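Long-range contacts in uncharacterized metal-dependent hydrolase (Pyrococcus horikoshii, PDB 3IGH), which probably hydrolyses carbon-nitrogen bonds other than peptide bonds, as a member of the amidohydrolase family, although its substrate is not known: residues A[14-18]-A[437-441]; A[60-64]-A[200-204]; A[360-365]-A[384-389]. All coordinates share one frame; numbering follows the deposited sequence.

Interactions 1 and 2 are neighbours, their centres about 14 Å apart, and they touch through side chains: Phe15 CZ lies 3.8 Å from Met60 CB, and Leu440 CD2 lies 3.9 Å from Phe63 CE1. Strand 58-68 and helix 436-450 thus share one apolar core. Interaction 3 stands apart, about 6 Å from interaction 1 and about 8 Å from interaction 2 between nearest atoms, yet helix 408-417 connects all three, packing on Leu440, Phe63 and Pro362. The strands and helices they join are consistent with the TIM-barrel fold of the family. Each contact has a sulfate beside it, probably from the crystallisation liquor.

Interaction 1. Residues A[14-18]-A[437-441]; sequences SFNPL and KDALH. With SO4 (sulfate ion), chain N.
Lys437 NZ reaches three oxygens at once: Phe15 O at 2.8 Å, Asn16 OD1 at 3.0 Å, and O2 of a sulfate at 2.7 Å. Leu18 N donates to O3 of the same sulfate at 2.9 Å, so the anion bridges the two segments. The ammonium meets Phe15 O in the carbonyl plane and Asn16 OD1 at a tilt, probably offsetting the repulsion between these two acceptors. The other end of the amide turns to the helix: Asn16 ND2 donates to Asp438 OD1 over 2.8 Å, from above the carboxylate plane.

Two CH-pi contacts back these bonds: Asn16 CB rides over a face of the His441 imidazole, 3.6 Å from its centroid, and Leu440 CB sits almost centrally over the Phe15 ring. His441 CG is anti to the backbone N (chi1 173°), which turns an imidazole face to Asn16 CB; a water in the ring plane joins His441 ND1 to Phe15 N. Further out, Ser14 OG donates to Pro17 O across the cis peptide bond before Pro17, and Lys458 also bonds this hydroxyl.

The loop between strands 10-14 and 19-21 thus rests on helix 436-450, with Phe15 also meeting Met60 and Pro61 of strand 58-68 and Leu440 packing against helix 408-417.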
loop_
_atom_site.group_PDB
_atom_site.type_symbol
_atom_site.label_atom_id
_atom_site.label_comp_id
_atom_site.label_asym_id
_atom_site.label_seq_id
_atom_site.Cartn_x
_atom_site.Cartn_y
_atom_site.Cartn_z
ATOM N N SER A 14 -14.504 -2.724 25.610
ATOM C CA SER A 14 -15.561 -3.293 24.774
ATOM C C SER A 14 -16.909 -2.832 25.317
ATOM O O SER A 14 -17.049 -2.604 26.523
ATOM C CB SER A 14 -15.465 -4.824 24.785
ATOM O OG SER A 14 -16.459 -5.414 23.979
ATOM N N PHE A 15 -17.892 -2.675 24.433
ATOM C CA PHE A 15 -19.228 -2.238 24.853
ATOM C C PHE A 15 -20.252 -3.376 24.805
ATOM O O PHE A 15 -21.108 -3.472 25.684
ATOM C CB PHE A 15 -19.709 -1.034 24.032
ATOM C CG PHE A 15 -18.998 0.251 24.360
ATOM C CD1 PHE A 15 -19.191 0.881 25.590
ATOM C CD2 PHE A 15 -18.148 0.842 23.432
ATOM C CE1 PHE A 15 -18.530 2.070 25.898
ATOM C CE2 PHE A 15 -17.486 2.040 23.731
ATOM C CZ PHE A 15 -17.679 2.651 24.962
ATOM N N ASN A 16 -20.166 -4.209 23.768
ATOM C CA ASN A 16 -20.943 -5.446 23.658
ATOM C C ASN A 16 -19.984 -6.617 23.462
ATOM O O ASN A 16 -19.515 -6.837 22.345
ATOM C CB ASN A 16 -21.906 -5.397 22.462
ATOM C CG ASN A 16 -23.139 -4.543 22.713
ATOM O OD1 ASN A 16 -23.299 -3.936 23.773
ATOM N ND2 ASN A 16 -24.026 -4.500 21.724
ATOM N N PRO A 17 -19.664 -7.368 24.539
ATOM C CA PRO A 17 -20.097 -7.257 25.938
ATOM C C PRO A 17 -19.356 -6.140 26.662
ATOM O O PRO A 17 -18.268 -5.754 26.239
ATOM C CB PRO A 17 -19.691 -8.610 26.546
ATOM C CG PRO A 17 -19.156 -9.442 25.411
ATOM C CD PRO A 17 -18.719 -8.483 24.363
ATOM N N LEU A 18 -19.941 -5.613 27.731
ATOM C CA LEU A 18 -19.292 -4.537 28.459
ATOM C C LEU A 18 -18.078 -5.069 29.221
ATOM O O LEU A 18 -18.206 -5.977 30.040
ATOM C CB LEU A 18 -20.273 -3.843 29.403
ATOM C CG LEU A 18 -19.732 -2.588 30.095
ATOM C CD1 LEU A 18 -19.644 -1.409 29.126
ATOM C CD2 LEU A 18 -20.611 -2.243 31.276
ATOM N N LYS A 437 -25.227 1.818 25.232
ATOM C CA LYS A 437 -24.210 0.775 25.041
ATOM C C LYS A 437 -24.179 0.217 23.620
ATOM O O LYS A 437 -23.105 0.044 23.046
ATOM C CB LYS A 437 -24.436 -0.403 25.989
ATOM C CG LYS A 437 -23.701 -0.359 27.310
ATOM C CD LYS A 437 -23.201 -1.759 27.678
ATOM C CE LYS A 437 -24.248 -2.851 27.405
ATOM N NZ LYS A 437 -23.654 -4.058 26.744
ATOM N N ASP A 438 -25.358 -0.092 23.075
ATOM C CA ASP A 438 -25.472 -0.600 21.710
ATOM C C ASP A 438 -25.129 0.461 20.665
ATOM O O ASP A 438 -24.605 0.130 19.602
ATOM C CB ASP A 438 -26.871 -1.148 21.436
ATOM C CG ASP A 438 -27.152 -2.449 22.171
ATOM O OD1 ASP A 438 -26.219 -3.044 22.748
ATOM O OD2 ASP A 438 -28.321 -2.882 22.168
ATOM N N ALA A 439 -25.447 1.719 20.960
ATOM C CA ALA A 439 -25.075 2.829 20.083
ATOM C C ALA A 439 -23.558 3.021 20.021
ATOM O O ALA A 439 -22.995 3.187 18.928
ATOM C CB ALA A 439 -25.783 4.127 20.505
ATOM N N LEU A 440 -22.897 2.984 21.184
ATOM C CA LEU A 440 -21.440 3.126 21.237
ATOM C C LEU A 440 -20.721 1.937 20.612
ATOM O O LEU A 440 -19.711 2.114 19.937
ATOM C CB LEU A 440 -20.944 3.399 22.670
ATOM C CG LEU A 440 -21.467 4.714 23.270
ATOM C CD1 LEU A 440 -20.907 4.932 24.674
ATOM C CD2 LEU A 440 -21.182 5.939 22.378
ATOM N N HIS A 441 -21.256 0.738 20.822
ATOM C CA HIS A 441 -20.741 -0.459 20.161
ATOM C C HIS A 441 -20.811 -0.338 18.633
ATOM O O HIS A 441 -19.846 -0.670 17.940
ATOM C CB HIS A 441 -21.507 -1.703 20.627
ATOM C CG HIS A 441 -21.160 -2.948 19.867
ATOM N ND1 HIS A 441 -20.055 -3.720 20.166
ATOM C CD2 HIS A 441 -21.775 -3.559 18.827
ATOM C CE1 HIS A 441 -20.006 -4.751 19.342
ATOM N NE2 HIS A 441 -21.037 -4.676 18.519
HETATM S S SO4 N . -22.896 -7.431 28.892
HETATM O O1 SO4 N . -23.693 -7.723 30.080
HETATM O O2 SO4 N . -23.134 -6.050 28.490
HETATM O O3 SO4 N . -21.484 -7.608 29.208
HETATM O O4 SO4 N . -23.272 -8.337 27.809
HETATM O O HOH W 1 -17.761 -3.174 21.701
#

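Interaction 2. Residues A[60-64]-A[200-204]; sequences MPAFF and LGVKS. With SO4 (sulfate ion), chain O.
Phe63 O takes two hydrogen bonds: from Lys203 N at 3.1 Å and from a water at 2.9 Å that also bonds Ser204 OG. Val202 CA adds a CA-H...O contact to the same oxygen. Phe63 N in turn donates to Gly201 O at 3.0 Å, so Phe63 joins the two strands through both its backbone groups. Strands 58-68 and 202-210 pair in parallel, consistent with neighbouring strands of the family's TIM barrel. Gly201 closes the preceding helix in a Schellman motif, at a positive phi (85°) where a side chain would collide with the preceding carbonyl.

Phe63 and Val202 share one face, Phe64 and Ser204 the other; a beta bulge sets Val202 and Ser204 on opposite faces. Phe63 CB meets Val202 CG2 at 4.0 Å, and Gly201 O lies at the edge of the Phe63 ring. Phe64 has CG anti to its own nitrogen (chi1 -168°), which swings the ring across Ser204: Ser204 CB stands over its face, 3.5 Å from the centroid. Replacing Phe64 by an alanine would probably strip Ser204 CB of this CH-pi cover and open a gap toward Ala448 and Ile456.

Ala62 CB packs on the aliphatic chain of Lys203. Ser204 OG is also held by Asn230. Backbone bonds therefore set the strand pairing, the Phe64 ring covers Ser204 CB, and the lysine ammonium is met by Tyr467 and a sulfate beyond the strand pair.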
loop_
_atom_site.group_PDB
_atom_site.type_symbol
_atom_site.label_atom_id
_atom_site.label_comp_id
_atom_site.label_asym_id
_atom_site.label_seq_id
_atom_site.Cartn_x
_atom_site.Cartn_y
_atom_site.Cartn_z
ATOM N N MET A 60 -12.392 5.271 26.211
ATOM C CA MET A 60 -13.212 4.390 25.369
ATOM C C MET A 60 -12.544 4.242 23.994
ATOM O O MET A 60 -11.722 5.091 23.629
ATOM C CB MET A 60 -14.668 4.905 25.250
ATOM C CG MET A 60 -14.869 6.236 24.527
ATOM S SD MET A 60 -16.607 6.720 24.223
ATOM C CE MET A 60 -16.934 5.870 22.673
ATOM N N PRO A 61 -12.872 3.167 23.240
ATOM C CA PRO A 61 -12.404 3.137 21.856
ATOM C C PRO A 61 -12.888 4.368 21.100
ATOM O O PRO A 61 -13.993 4.865 21.346
ATOM C CB PRO A 61 -13.052 1.876 21.288
ATOM C CG PRO A 61 -13.281 1.002 22.473
ATOM C CD PRO A 61 -13.621 1.942 23.588
ATOM N N ALA A 62 -12.053 4.879 20.208
ATOM C CA ALA A 62 -12.420 6.075 19.459
ATOM C C ALA A 62 -13.570 5.778 18.494
ATOM O O ALA A 62 -13.837 4.615 18.169
ATOM C CB ALA A 62 -11.199 6.629 18.727
ATOM N N PHE A 63 -14.290 6.818 18.080
ATOM C CA PHE A 63 -15.358 6.644 17.116
ATOM C C PHE A 63 -14.787 6.253 15.746
ATOM O O PHE A 63 -13.664 6.634 15.383
ATOM C CB PHE A 63 -16.227 7.902 17.011
ATOM C CG PHE A 63 -17.082 8.154 18.239
ATOM C CD1 PHE A 63 -18.282 7.465 18.422
ATOM C CD2 PHE A 63 -16.678 9.065 19.208
ATOM C CE1 PHE A 63 -19.082 7.695 19.547
ATOM C CE2 PHE A 63 -17.467 9.305 20.339
ATOM C CZ PHE A 63 -18.665 8.616 20.513
ATOM N N PHE A 64 -15.567 5.464 15.019
ATOM C CA PHE A 64 -15.216 5.035 13.665
ATOM C C PHE A 64 -16.435 5.379 12.806
ATOM O O PHE A 64 -17.487 4.761 12.940
ATOM C CB PHE A 64 -14.936 3.524 13.688
ATOM C CG PHE A 64 -14.293 2.966 12.427
ATOM C CD1 PHE A 64 -13.273 2.029 12.540
ATOM C CD2 PHE A 64 -14.711 3.349 11.142
ATOM C CE1 PHE A 64 -12.650 1.488 11.401
ATOM C CE2 PHE A 64 -14.103 2.818 10.004
ATOM C CZ PHE A 64 -13.062 1.880 10.143
ATOM N N LEU A 200 -13.179 15.815 17.086
ATOM C CA LEU A 200 -14.446 15.248 17.512
ATOM C C LEU A 200 -14.320 13.843 18.110
ATOM O O LEU A 200 -15.312 13.261 18.553
ATOM C CB LEU A 200 -15.428 15.238 16.333
ATOM C CG LEU A 200 -16.055 16.596 16.014
ATOM C CD1 LEU A 200 -16.719 16.582 14.639
ATOM C CD2 LEU A 200 -17.049 16.977 17.114
ATOM N N GLY A 201 -13.111 13.294 18.120
ATOM C CA GLY A 201 -12.900 11.933 18.623
ATOM C C GLY A 201 -13.138 10.826 17.590
ATOM O O GLY A 201 -13.210 9.651 17.943
ATOM N N VAL A 202 -13.255 11.200 16.317
ATOM C CA VAL A 202 -13.418 10.219 15.229
ATOM C C VAL A 202 -12.029 9.938 14.654
ATOM O O VAL A 202 -11.438 10.801 13.995
ATOM C CB VAL A 202 -14.356 10.753 14.113
ATOM C CG1 VAL A 202 -14.534 9.715 12.978
ATOM C CG2 VAL A 202 -15.706 11.117 14.684
ATOM N N LYS A 203 -11.493 8.751 14.929
ATOM C CA LYS A 203 -10.106 8.466 14.568
ATOM C C LYS A 203 -9.941 7.497 13.402
ATOM O O LYS A 203 -8.822 7.244 12.976
ATOM C CB LYS A 203 -9.305 7.999 15.782
ATOM C CG LYS A 203 -9.159 9.096 16.843
ATOM C CD LYS A 203 -8.156 8.717 17.921
ATOM C CE LYS A 203 -7.966 9.880 18.884
ATOM N NZ LYS A 203 -6.891 9.603 19.860
ATOM N N SER A 204 -11.055 6.968 12.904
ATOM C CA SER A 204 -11.055 6.069 11.739
ATOM C C SER A 204 -12.302 6.346 10.913
ATOM O O SER A 204 -13.360 6.661 11.470
ATOM C CB SER A 204 -11.065 4.604 12.162
ATOM O OG SER A 204 -9.988 4.252 13.002
HETATM S S SO4 O . -3.299 8.657 17.585
HETATM O O1 SO4 O . -2.279 8.238 18.543
HETATM O O2 SO4 O . -2.707 9.627 16.670
HETATM O O3 SO4 O . -3.756 7.497 16.826
HETATM O O4 SO4 O . -4.431 9.269 18.279
HETATM O O HOH W 2 -11.456 4.736 15.429
#

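Interaction 3. Residues A[360-365]-A[384-389]; sequences VQPHFI and YRFKDL. With SO4 (sulfate ion), chain E.
Phe386 and Tyr384 both set CG anti to their carbonyl carbons (chi1 -56° and -61°), and from there each ring reaches toward the turn formed by 360-365. The Phe386 ring meets apolar groups along its far end: CE2 touches Val360 CB at 3.6 Å, and CE1 lies 3.6 Å from Pro362 CA and 3.7 Å from Ile365 CD1. Tyr384 O sits 3.5 Å above the centre of the Phe386 ring. Tyr384 goes further along the turn, its CZ 3.6 Å from Phe364 CB and its CD2 3.9 Å from Ile365 CG1. Its hydroxyl is hydrogen-bonded to Asp368, which gives this polar end a partner among apolar neighbours.

No hydrogen bond crosses between the two segments; the direct contact is van der Waals packing, largely apolar. A type I turn from Gln361 to Phe364 shapes one side. On the other, Arg385, just before the helix, forms a salt bridge to Asp388 OD2 through NE and NH2, and another to Asp345.

Consistent with the family's TIM barrel, the contact joins the turn that follows strand 357-360, and helix 364-367, to Tyr384 and the first turn of helix 386-392, with strand 395-397 against Val360 and Leu389 and helix 408-417 against Pro362.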
loop_
_atom_site.group_PDB
_atom_site.type_symbol
_atom_site.label_atom_id
_atom_site.label_comp_id
_atom_site.label_asym_id
_atom_site.label_seq_id
_atom_site.Cartn_x
_atom_site.Cartn_y
_atom_site.Cartn_z
ATOM N N VAL A 360 -25.306 2.446 8.614
ATOM C CA VAL A 360 -26.500 3.284 8.703
ATOM C C VAL A 360 -26.162 4.657 9.271
ATOM O O VAL A 360 -25.118 4.837 9.899
ATOM C CB VAL A 360 -27.618 2.621 9.557
ATOM C CG1 VAL A 360 -28.118 1.330 8.899
ATOM C CG2 VAL A 360 -27.169 2.371 10.991
ATOM N N GLN A 361 -27.057 5.617 9.057
ATOM C CA GLN A 361 -26.798 7.001 9.450
ATOM C C GLN A 361 -27.942 7.540 10.316
ATOM O O GLN A 361 -28.865 8.166 9.797
ATOM C CB GLN A 361 -26.612 7.885 8.210
ATOM C CG GLN A 361 -25.406 7.560 7.312
ATOM C CD GLN A 361 -25.648 6.360 6.416
ATOM O OE1 GLN A 361 -26.752 6.165 5.910
ATOM N NE2 GLN A 361 -24.621 5.531 6.240
ATOM N N PRO A 362 -27.908 7.260 11.632
ATOM C CA PRO A 362 -29.011 7.645 12.537
ATOM C C PRO A 362 -29.437 9.117 12.540
ATOM O O PRO A 362 -30.616 9.391 12.741
ATOM C CB PRO A 362 -28.507 7.200 13.914
ATOM C CG PRO A 362 -27.600 6.035 13.594
ATOM C CD PRO A 362 -26.880 6.473 12.341
ATOM N N HIS A 363 -28.522 10.048 12.281
ATOM C CA HIS A 363 -28.900 11.463 12.243
ATOM C C HIS A 363 -29.860 11.846 11.103
ATOM O O HIS A 363 -30.489 12.906 11.156
ATOM C CB HIS A 363 -27.680 12.391 12.314
ATOM C CG HIS A 363 -28.005 13.761 12.827
ATOM N ND1 HIS A 363 -28.315 14.810 11.993
ATOM C CD2 HIS A 363 -28.113 14.239 14.090
ATOM C CE1 HIS A 363 -28.574 15.886 12.715
ATOM N NE2 HIS A 363 -28.463 15.564 13.990
ATOM N N PHE A 364 -29.998 10.975 10.094
ATOM C CA PHE A 364 -31.027 11.146 9.052
ATOM C C PHE A 364 -32.455 11.188 9.623
ATOM O O PHE A 364 -33.320 11.822 9.038
ATOM C CB PHE A 364 -30.948 10.044 7.982
ATOM C CG PHE A 364 -29.928 10.301 6.886
ATOM C CD1 PHE A 364 -28.571 10.411 7.169
ATOM C CD2 PHE A 364 -30.335 10.410 5.557
ATOM C CE1 PHE A 364 -27.628 10.626 6.140
ATOM C CE2 PHE A 364 -29.408 10.634 4.536
ATOM C CZ PHE A 364 -28.053 10.739 4.831
ATOM N N ILE A 365 -32.699 10.493 10.737
ATOM C CA ILE A 365 -33.974 10.597 11.473
ATOM C C ILE A 365 -34.324 12.065 11.769
ATOM O O ILE A 365 -35.466 12.496 11.579
ATOM C CB ILE A 365 -33.927 9.799 12.804
ATOM C CG1 ILE A 365 -33.885 8.291 12.527
ATOM C CG2 ILE A 365 -35.121 10.137 13.722
ATOM C CD1 ILE A 365 -33.440 7.487 13.713
ATOM N N TYR A 384 -35.609 3.226 8.876
ATOM C CA TYR A 384 -34.457 3.309 9.795
ATOM C C TYR A 384 -34.606 2.385 10.998
ATOM O O TYR A 384 -34.509 2.814 12.162
ATOM C CB TYR A 384 -34.227 4.757 10.246
ATOM C CG TYR A 384 -33.907 5.712 9.107
ATOM C CD1 TYR A 384 -32.898 5.427 8.176
ATOM C CD2 TYR A 384 -34.592 6.914 8.980
ATOM C CE1 TYR A 384 -32.619 6.321 7.131
ATOM C CE2 TYR A 384 -34.323 7.790 7.956
ATOM C CZ TYR A 384 -33.344 7.493 7.033
ATOM O OH TYR A 384 -33.094 8.391 6.024
ATOM N N ARG A 385 -34.871 1.116 10.713
ATOM C CA ARG A 385 -35.262 0.163 11.757
ATOM C C ARG A 385 -34.050 -0.478 12.423
ATOM O O ARG A 385 -33.833 -1.691 12.343
ATOM C CB ARG A 385 -36.290 -0.863 11.228
ATOM C CG ARG A 385 -35.865 -1.682 10.006
ATOM C CD ARG A 385 -37.039 -2.408 9.353
ATOM N NE ARG A 385 -37.803 -3.256 10.268
ATOM C CZ ARG A 385 -38.798 -4.066 9.898
ATOM N NH1 ARG A 385 -39.163 -4.158 8.624
ATOM N NH2 ARG A 385 -39.434 -4.790 10.807
ATOM N N PHE A 386 -33.287 0.355 13.131
ATOM C CA PHE A 386 -31.939 -0.017 13.581
ATOM C C PHE A 386 -31.899 -1.170 14.579
ATOM O O PHE A 386 -30.986 -1.991 14.530
ATOM C CB PHE A 386 -31.196 1.189 14.159
ATOM C CG PHE A 386 -31.099 2.361 13.222
ATOM C CD1 PHE A 386 -31.203 3.658 13.718
ATOM C CD2 PHE A 386 -30.905 2.180 11.851
ATOM C CE1 PHE A 386 -31.110 4.751 12.871
ATOM C CE2 PHE A 386 -30.826 3.279 10.996
ATOM C CZ PHE A 386 -30.914 4.565 11.510
ATOM N N LYS A 387 -32.881 -1.218 15.479
ATOM C CA LYS A 387 -32.980 -2.307 16.439
ATOM C C LYS A 387 -33.222 -3.645 15.736
ATOM O O LYS A 387 -32.531 -4.618 16.027
ATOM C CB LYS A 387 -34.047 -2.027 17.507
ATOM C CG LYS A 387 -33.988 -3.015 18.681
ATOM C CD LYS A 387 -34.974 -2.674 19.791
ATOM C CE LYS A 387 -34.649 -3.447 21.069
ATOM N NZ LYS A 387 -35.582 -3.118 22.186
ATOM N N ASP A 388 -34.166 -3.671 14.792
ATOM C CA ASP A 388 -34.397 -4.854 13.949
ATOM C C ASP A 388 -33.164 -5.277 13.139
ATOM O O ASP A 388 -32.861 -6.463 13.049
ATOM C CB ASP A 388 -35.572 -4.628 12.989
ATOM C CG ASP A 388 -36.887 -4.408 13.714
ATOM O OD1 ASP A 388 -37.009 -4.864 14.870
ATOM O OD2 ASP A 388 -37.792 -3.773 13.126
ATOM N N LEU A 389 -32.469 -4.309 12.544
ATOM C CA LEU A 389 -31.304 -4.600 11.696
ATOM C C LEU A 389 -30.102 -5.143 12.484
ATOM O O LEU A 389 -29.386 -6.036 12.002
ATOM C CB LEU A 389 -30.905 -3.358 10.890
ATOM C CG LEU A 389 -31.939 -2.859 9.871
ATOM C CD1 LEU A 389 -31.583 -1.479 9.313
ATOM C CD2 LEU A 389 -32.133 -3.874 8.734
HETATM S S SO4 E . -29.379 18.041 16.485
HETATM O O1 SO4 E . -28.680 19.036 17.291
HETATM O O2 SO4 E . -30.737 17.861 16.994
HETATM O O3 SO4 E . -29.408 18.473 15.092
HETATM O O4 SO4 E . -28.681 16.764 16.575
#